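Local coordinates for protein NDP-rhamnosyltransferase (Saccharopolyspora spinosa, PDB 3TSA) that belongs to the GT-B class of glycosyltransferases, enzymes built from two Rossmann-like domains, each a parallel sheet flanked by helices, at residues 222-227 with 254-259; 229-234 with 258-263. All blocks are in the same frame, centred on the assembly; numbering follows the deposited sequence.

Contact 1 (222-227 with 254-259); sequences CICMGR and VIAVPP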
ATOM      1  N   CYS A 222      -2.011 -20.662  16.450  1.00 13.57           N
ATOM      2  CA  CYS A 222      -1.019 -19.645  16.131  1.00 13.99           C
ATOM      3  C   CYS A 222      -0.684 -18.805  17.386  1.00 13.67           C
ATOM      4  O   CYS A 222      -1.616 -18.283  18.023  1.00 15.05           O
ATOM      5  CB  CYS A 222      -1.529 -18.737  15.005  1.00 13.78           C
ATOM      6  SG  CYS A 222      -0.489 -17.293  14.610  1.00 16.55           S
ATOM      7  N   ILE A 223       0.592 -18.539  17.628  1.00 11.96           N
ATOM      8  CA  ILE A 223       1.049 -17.657  18.691  1.00 12.32           C
ATOM      9  C   ILE A 223       1.627 -16.471  17.977  1.00 14.55           C
ATOM     10  O   ILE A 223       2.584 -16.611  17.194  1.00 14.93           O
ATOM     11  CB  ILE A 223       2.134 -18.344  19.593  1.00 11.19           C
ATOM     12  CG1 ILE A 223       1.526 -19.545  20.291  1.00 13.18           C
ATOM     13  CG2 ILE A 223       2.746 -17.283  20.544  1.00 10.45           C
ATOM     14  CD1 ILE A 223       2.688 -20.443  20.895  1.00 13.80           C
ATOM     15  N   CYS A 224       1.002 -15.298  18.201  1.00 14.36           N
ATOM     16  CA  CYS A 224       1.353 -14.094  17.461  1.00 16.30           C
ATOM     17  C   CYS A 224       1.437 -12.925  18.449  1.00 18.00           C
ATOM     18  O   CYS A 224       0.416 -12.572  19.144  1.00 15.79           O
ATOM     19  CB  CYS A 224       0.308 -13.859  16.406  1.00 15.90           C
ATOM     20  SG  CYS A 224       0.822 -12.408  15.386  1.00 21.67           S
ATOM     21  N   MET A 225       2.673 -12.454  18.623  1.00 18.29           N
ATOM     22  CA  MET A 225       3.015 -11.332  19.520  1.00 20.30           C
ATOM     23  C   MET A 225       3.914 -10.357  18.732  1.00 18.89           C
ATOM     24  O   MET A 225       4.845 -10.812  18.047  1.00 22.45           O
ATOM     25  CB  MET A 225       3.685 -11.843  20.810  1.00 20.21           C
ATOM     26  CG  MET A 225       2.636 -12.527  21.621  1.00 24.71           C
ATOM     27  SD  MET A 225       3.348 -13.300  23.026  1.00 27.53           S
ATOM     28  CE  MET A 225       2.003 -14.423  23.488  1.00 24.56           C
ATOM     29  N   GLY A 226       3.587  -9.062  18.769  1.00 19.64           N
ATOM     30  CA  GLY A 226       4.362  -8.047  18.018  1.00 19.87           C
ATOM     31  C   GLY A 226       5.630  -7.503  18.691  1.00 21.41           C
ATOM     32  O   GLY A 226       5.954  -7.828  19.842  1.00 17.29           O
ATOM     33  N   ARG A 227       6.374  -6.714  17.934  1.00 20.35           N
ATOM     34  CA  ARG A 227       7.557  -6.100  18.409  1.00 21.69           C
ATOM     35  C   ARG A 227       7.298  -5.248  19.638  1.00 21.35           C
ATOM     36  O   ARG A 227       8.060  -5.304  20.625  1.00 20.95           O
ATOM     37  CB  ARG A 227       8.053  -5.243  17.251  1.00 23.05           C
ATOM     38  CG  ARG A 227       9.327  -4.502  17.483  1.00 25.34           C
ATOM     39  CD  ARG A 227       9.796  -3.941  16.163  1.00 25.31           C
ATOM     40  NE  ARG A 227      10.544  -5.003  15.460  1.00 33.05           N
ATOM     41  CZ  ARG A 227      10.499  -5.241  14.149  1.00 37.41           C
ATOM     42  NH1 ARG A 227       9.728  -4.502  13.383  1.00 39.70           N
ATOM     43  NH2 ARG A 227      11.225  -6.247  13.615  1.00 39.54           N
ATOM     44  N   VAL A 254       2.022 -22.541  15.360  1.00 18.62           N
ATOM     45  CA  VAL A 254       2.646 -21.714  14.312  1.00 16.87           C
ATOM     46  C   VAL A 254       3.052 -20.440  15.006  1.00 17.11           C
ATOM     47  O   VAL A 254       2.191 -19.751  15.546  1.00 15.10           O
ATOM     48  CB  VAL A 254       1.683 -21.392  13.090  1.00 18.26           C
ATOM     49  CG1 VAL A 254       2.297 -20.358  12.126  1.00 19.01           C
ATOM     50  CG2 VAL A 254       1.309 -22.668  12.330  1.00 18.65           C
ATOM     51  N   ILE A 255       4.351 -20.140  15.026  1.00 16.27           N
ATOM     52  CA  ILE A 255       4.836 -19.027  15.888  1.00 16.46           C
ATOM     53  C   ILE A 255       5.191 -17.850  15.006  1.00 18.22           C
ATOM     54  O   ILE A 255       6.072 -17.934  14.109  1.00 16.81           O
ATOM     55  CB  ILE A 255       6.053 -19.438  16.760  1.00 16.63           C
ATOM     56  CG1 ILE A 255       5.673 -20.516  17.754  1.00 17.82           C
ATOM     57  CG2 ILE A 255       6.495 -18.283  17.620  1.00 15.94           C
ATOM     58  CD1 ILE A 255       6.863 -21.387  18.183  1.00 21.51           C
ATOM     59  N   ALA A 256       4.456 -16.747  15.223  1.00 16.97           N
ATOM     60  CA  ALA A 256       4.576 -15.528  14.410  1.00 18.60           C
ATOM     61  C   ALA A 256       5.092 -14.375  15.301  1.00 20.18           C
ATOM     62  O   ALA A 256       4.290 -13.746  16.020  1.00 21.46           O
ATOM     63  CB  ALA A 256       3.212 -15.168  13.744  1.00 19.15           C
ATOM     64  N   VAL A 257       6.413 -14.147  15.334  1.00 20.82           N
ATOM     65  CA  VAL A 257       7.004 -13.060  16.134  1.00 19.96           C
ATOM     66  C   VAL A 257       8.002 -12.351  15.235  1.00 20.17           C
ATOM     67  O   VAL A 257       8.370 -12.946  14.221  1.00 20.36           O
ATOM     68  CB  VAL A 257       7.662 -13.539  17.448  1.00 21.91           C
ATOM     69  CG1 VAL A 257       6.619 -14.305  18.290  1.00 22.08           C
ATOM     70  CG2 VAL A 257       8.940 -14.337  17.181  1.00 21.49           C
ATOM     71  N   PRO A 258       8.419 -11.110  15.574  1.00 19.27           N
ATOM     72  CA  PRO A 258       9.334 -10.328  14.731  1.00 21.57           C
ATOM     73  C   PRO A 258      10.669 -11.008  14.625  1.00 23.60           C
ATOM     74  O   PRO A 258      11.066 -11.706  15.571  1.00 22.09           O
ATOM     75  CB  PRO A 258       9.525  -9.043  15.554  1.00 22.47           C
ATOM     76  CG  PRO A 258       8.199  -8.915  16.255  1.00 20.61           C
ATOM     77  CD  PRO A 258       7.970 -10.305  16.727  1.00 21.86           C
ATOM     78  N   PRO A 259      11.407 -10.766  13.532  1.00 25.04           N
ATOM     79  CA  PRO A 259      12.689 -11.417  13.311  1.00 27.16           C
ATOM     80  C   PRO A 259      13.641 -11.369  14.526  1.00 29.15           C
ATOM     81  O   PRO A 259      14.210 -12.420  14.915  1.00 28.79           O
ATOM     82  CB  PRO A 259      13.302 -10.613  12.145  1.00 27.84           C
ATOM     83  CG  PRO A 259      12.169  -9.993  11.437  1.00 27.34           C
ATOM     84  CD  PRO A 259      11.078  -9.769  12.488  1.00 26.60           C
TER

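Contact 2 (229-234 with 258-263); sequences VLNATG and PPEHRA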
ATOM      1  N   VAL A 229       5.010  -5.132  21.982  1.00 21.45           N
ATOM      2  CA  VAL A 229       4.678  -5.935  23.157  1.00 21.82           C
ATOM      3  C   VAL A 229       5.913  -6.678  23.684  1.00 20.01           C
ATOM      4  O   VAL A 229       6.223  -6.499  24.819  1.00 18.99           O
ATOM      5  CB  VAL A 229       3.502  -6.893  22.913  1.00 23.69           C
ATOM      6  CG1 VAL A 229       3.246  -7.752  24.192  1.00 28.18           C
ATOM      7  CG2 VAL A 229       2.219  -6.075  22.602  1.00 27.17           C
ATOM      8  N   LEU A 230       6.633  -7.415  22.844  1.00 18.46           N
ATOM      9  CA  LEU A 230       7.813  -8.194  23.295  1.00 17.58           C
ATOM     10  C   LEU A 230       8.994  -7.346  23.703  1.00 18.73           C
ATOM     11  O   LEU A 230       9.767  -7.744  24.584  1.00 18.26           O
ATOM     12  CB  LEU A 230       8.232  -9.278  22.265  1.00 18.67           C
ATOM     13  CG  LEU A 230       7.149 -10.314  21.944  1.00 19.82           C
ATOM     14  CD1 LEU A 230       7.645 -11.170  20.766  1.00 19.07           C
ATOM     15  CD2 LEU A 230       6.911 -11.143  23.250  1.00 21.17           C
ATOM     16  N   ASN A 231       9.164  -6.192  23.032  1.00 18.93           N
ATOM     17  CA  ASN A 231      10.119  -5.179  23.512  1.00 20.35           C
ATOM     18  C   ASN A 231       9.814  -4.794  24.946  1.00 20.90           C
ATOM     19  O   ASN A 231      10.708  -4.552  25.752  1.00 22.11           O
ATOM     20  CB  ASN A 231      10.153  -3.939  22.597  1.00 20.39           C
ATOM     21  CG  ASN A 231      10.947  -4.210  21.318  1.00 23.56           C
ATOM     22  OD1 ASN A 231      11.535  -5.277  21.192  1.00 25.72           O
ATOM     23  ND2 ASN A 231      10.953  -3.248  20.365  1.00 26.75           N
ATOM     24  N   ALA A 232       8.532  -4.706  25.257  1.00 19.37           N
ATOM     25  CA  ALA A 232       8.133  -4.259  26.587  1.00 20.58           C
ATOM     26  C   ALA A 232       8.236  -5.396  27.629  1.00 19.10           C
ATOM     27  O   ALA A 232       8.701  -5.187  28.745  1.00 21.11           O
ATOM     28  CB  ALA A 232       6.700  -3.648  26.546  1.00 18.39           C
ATOM     29  N   THR A 233       7.746  -6.580  27.260  1.00 18.15           N
ATOM     30  CA  THR A 233       7.556  -7.705  28.168  1.00 16.90           C
ATOM     31  C   THR A 233       8.826  -8.577  28.374  1.00 16.03           C
ATOM     32  O   THR A 233       8.941  -9.246  29.400  1.00 19.55           O
ATOM     33  CB  THR A 233       6.438  -8.655  27.673  1.00 17.78           C
ATOM     34  OG1 THR A 233       6.778  -9.202  26.386  1.00 15.17           O
ATOM     35  CG2 THR A 233       5.036  -7.955  27.637  1.00 17.23           C
ATOM     36  N   GLY A 234       9.703  -8.611  27.391  1.00 17.68           N
ATOM     37  CA  GLY A 234      10.714  -9.661  27.378  1.00 19.03           C
ATOM     38  C   GLY A 234      10.102 -10.972  26.898  1.00 19.02           C
ATOM     39  O   GLY A 234       8.933 -10.992  26.459  1.00 19.22           O
ATOM     40  N   PRO A 258       8.419 -11.110  15.574  1.00 19.27           N
ATOM     41  CA  PRO A 258       9.334 -10.328  14.731  1.00 21.57           C
ATOM     42  C   PRO A 258      10.669 -11.008  14.625  1.00 23.60           C
ATOM     43  O   PRO A 258      11.066 -11.706  15.571  1.00 22.09           O
ATOM     44  CB  PRO A 258       9.525  -9.043  15.554  1.00 22.47           C
ATOM     45  CG  PRO A 258       8.199  -8.915  16.255  1.00 20.61           C
ATOM     46  CD  PRO A 258       7.970 -10.305  16.727  1.00 21.86           C
ATOM     47  N   PRO A 259      11.407 -10.766  13.532  1.00 25.04           N
ATOM     48  CA  PRO A 259      12.689 -11.417  13.311  1.00 27.16           C
ATOM     49  C   PRO A 259      13.641 -11.369  14.526  1.00 29.15           C
ATOM     50  O   PRO A 259      14.210 -12.420  14.915  1.00 28.79           O
ATOM     51  CB  PRO A 259      13.302 -10.613  12.145  1.00 27.84           C
ATOM     52  CG  PRO A 259      12.169  -9.993  11.437  1.00 27.34           C
ATOM     53  CD  PRO A 259      11.078  -9.769  12.488  1.00 26.60           C
ATOM     54  N   GLU A 260      13.803 -10.196  15.143  1.00 30.69           N
ATOM     55  CA  GLU A 260      14.762 -10.111  16.297  1.00 32.63           C
ATOM     56  C   GLU A 260      14.334 -10.873  17.563  1.00 32.56           C
ATOM     57  O   GLU A 260      15.154 -11.144  18.441  1.00 35.57           O
ATOM     58  CB  GLU A 260      15.140  -8.673  16.629  1.00 32.93           C
ATOM     59  CG  GLU A 260      14.059  -7.897  17.361  1.00 34.19           C
ATOM     60  CD  GLU A 260      12.953  -7.352  16.443  1.00 39.66           C
ATOM     61  OE1 GLU A 260      12.911  -7.597  15.189  1.00 40.40           O
ATOM     62  OE2 GLU A 260      12.095  -6.667  17.024  1.00 38.95           O
ATOM     63  N   HIS A 261      13.060 -11.256  17.644  1.00 31.11           N
ATOM     64  CA  HIS A 261      12.591 -12.058  18.776  1.00 29.47           C
ATOM     65  C   HIS A 261      12.613 -13.577  18.539  1.00 29.69           C
ATOM     66  O   HIS A 261      12.237 -14.341  19.426  1.00 30.04           O
ATOM     67  CB  HIS A 261      11.194 -11.586  19.238  1.00 29.99           C
ATOM     68  CG  HIS A 261      11.155 -10.150  19.679  1.00 28.35           C
ATOM     69  ND1 HIS A 261      11.718  -9.717  20.859  1.00 26.97           N
ATOM     70  CD2 HIS A 261      10.561  -9.060  19.124  1.00 26.86           C
ATOM     71  CE1 HIS A 261      11.536  -8.409  20.978  1.00 20.66           C
ATOM     72  NE2 HIS A 261      10.826  -7.989  19.949  1.00 27.96           N
ATOM     73  N   ARG A 262      13.078 -13.999  17.355  1.00 29.39           N
ATOM     74  CA  ARG A 262      13.048 -15.392  16.963  1.00 30.40           C
ATOM     75  C   ARG A 262      14.173 -16.137  17.693  1.00 30.24           C
ATOM     76  O   ARG A 262      14.047 -17.322  18.022  1.00 31.07           O
ATOM     77  CB  ARG A 262      13.095 -15.510  15.399  1.00 30.63           C
ATOM     78  CG  ARG A 262      11.723 -15.092  14.776  1.00 30.83           C
ATOM     79  CD  ARG A 262      11.665 -15.036  13.241  1.00 32.21           C
ATOM     80  NE  ARG A 262      10.538 -14.186  12.842  1.00 33.80           N
ATOM     81  CZ  ARG A 262      10.328 -13.681  11.635  1.00 31.07           C
ATOM     82  NH1 ARG A 262      11.188 -13.933  10.675  1.00 29.21           N
ATOM     83  NH2 ARG A 262       9.243 -12.910  11.396  1.00 27.22           N
ATOM     84  N   ALA A 263      15.236 -15.413  18.041  1.00 31.62           N
ATOM     85  CA  ALA A 263      16.353 -16.022  18.789  1.00 32.70           C
ATOM     86  C   ALA A 263      15.976 -16.506  20.215  1.00 33.51           C
ATOM     87  O   ALA A 263      16.608 -17.418  20.776  1.00 34.95           O
ATOM     88  CB  ALA A 263      17.549 -15.031  18.825  1.00 33.04           C
TER

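Contact 1 (222-227 with 254-259)
The carbonyl oxygen I223 O is the best-held polar atom, gripped twice by the neighbouring strand. A256 N gives it a hydrogen bond, 2.7 Å from I223 O and nearly along the C=O axis (172° at the oxygen), while a CA-H...O contact adds a second, weaker grip, I255 CA to I223 O 3.6 Å. V254 O is held in a similar way, taking the N-H of I223 in its carbonyl plane (I223 N to V254 O, 2.9 Å) and a C-H from the alpha carbon of C222. The ladder slackens at its C-terminal rung, where M225 N reaches A256 O at 3.3 Å in a weak bond.

In this parallel register the side chains sort by face. On one, C224 turns its sulphur anti to the backbone N (chi1 -176°) and lays it beside the methyl of A256, with C224 SG to A256 CB 4.0 Å; C222 SG approaches the same methyl from two residues earlier on the same face. On the other, I223 CD1 meets CG1 of I255 under helix 236-246, and both side chains touch V242.

Past the strand ends, the ring of P258 packs against the other backbone: its CD is 3.4 Å from M225 O, and its CG is 3.3 Å from R227 N. The R227 chain leaves the backbone extended, bends at chi3 (-84°) and slides past P258, bringing R227 NH2 within 3.7 Å of P259 CD. The NH2 of this exposed guanidinium forms a salt bridge with E260.

With G226 at the N-cap position of helix 227-233, and helices 227-233 and 236-246 leading from strand 219-224 to its parallel neighbour 251-256, the pairing closes a beta-alpha-beta crossover of the C-terminal Rossmann-like domain in a GT-B fold.

Contact 2 (229-234 with 258-263)
L230 and H261 each set CG anti to their own carbonyl carbon (chi1 -59° and -60°), which lets the leucine lie across the imidazole, the two side chains running past each other in opposite directions. The beta carbon does the central touching: L230 CB stands 3.6 Å from the centroid of the H261 ring, almost on the ring normal, a CH-pi contact over the face. Farther along the branch, L230 CD1 settles 3.8 Å from H261 CG. The same methyl also meets the rim of the P258 ring, with L230 CD1 to P258 CD 4.1 Å.

The imidazole is clasped from both faces. Opposite L230, the E260 CG methylene lies about 4.0 Å above the ring plane and off toward its rim, while P258 CG comes up to the ring edge in plane. N231, one residue on from L230 along the helix, swings its amide to another part of this edge: N231 OD1 lies in the ring plane at the CE1–NE2 edge, 3.1 Å from H261 NE2 and as far from H261 CE1, with the amide and ring planes 56° apart. Aliphatic carbon over both faces, with a carbonyl oxygen at the edge, probably limits the orientation of this buried ring.

A short turn brings the histidine into position, as H261 N bonds back to P258 O at 2.9 Å. The partner helix ends just beyond the contact at G234, whose positive phi breaks the helical path. Contact 2 thus packs the middle of the short helix 227-233 against the loop that follows strand 251-256 and leads to strand 272-274; V229 and A232 touch Y315 on other sides of the helix.

Overall arrangement
Contact 1 joins two adjacent strands of the C-terminal sheet and continues into their trailing loops, whereas contact 2 sets helix 227-233, which follows strand 219-224, against the loop after strand 251-256. The strand pairing is mostly buried and depends on backbone hydrogen bonds, flanked by apolar side chains on both faces. Contact 2 is smaller and rests on side-chain packing over a histidine ring, a buried leucine and histidine bordered by more exposed polar groups. Both use P258, whose ring touches M225 and R227 in contact 1 and L230 in contact 2. R227 of contact 1 and E260 of contact 2 tie them by a salt bridge, and R262 probably reaches the carbonyl oxygen of V257.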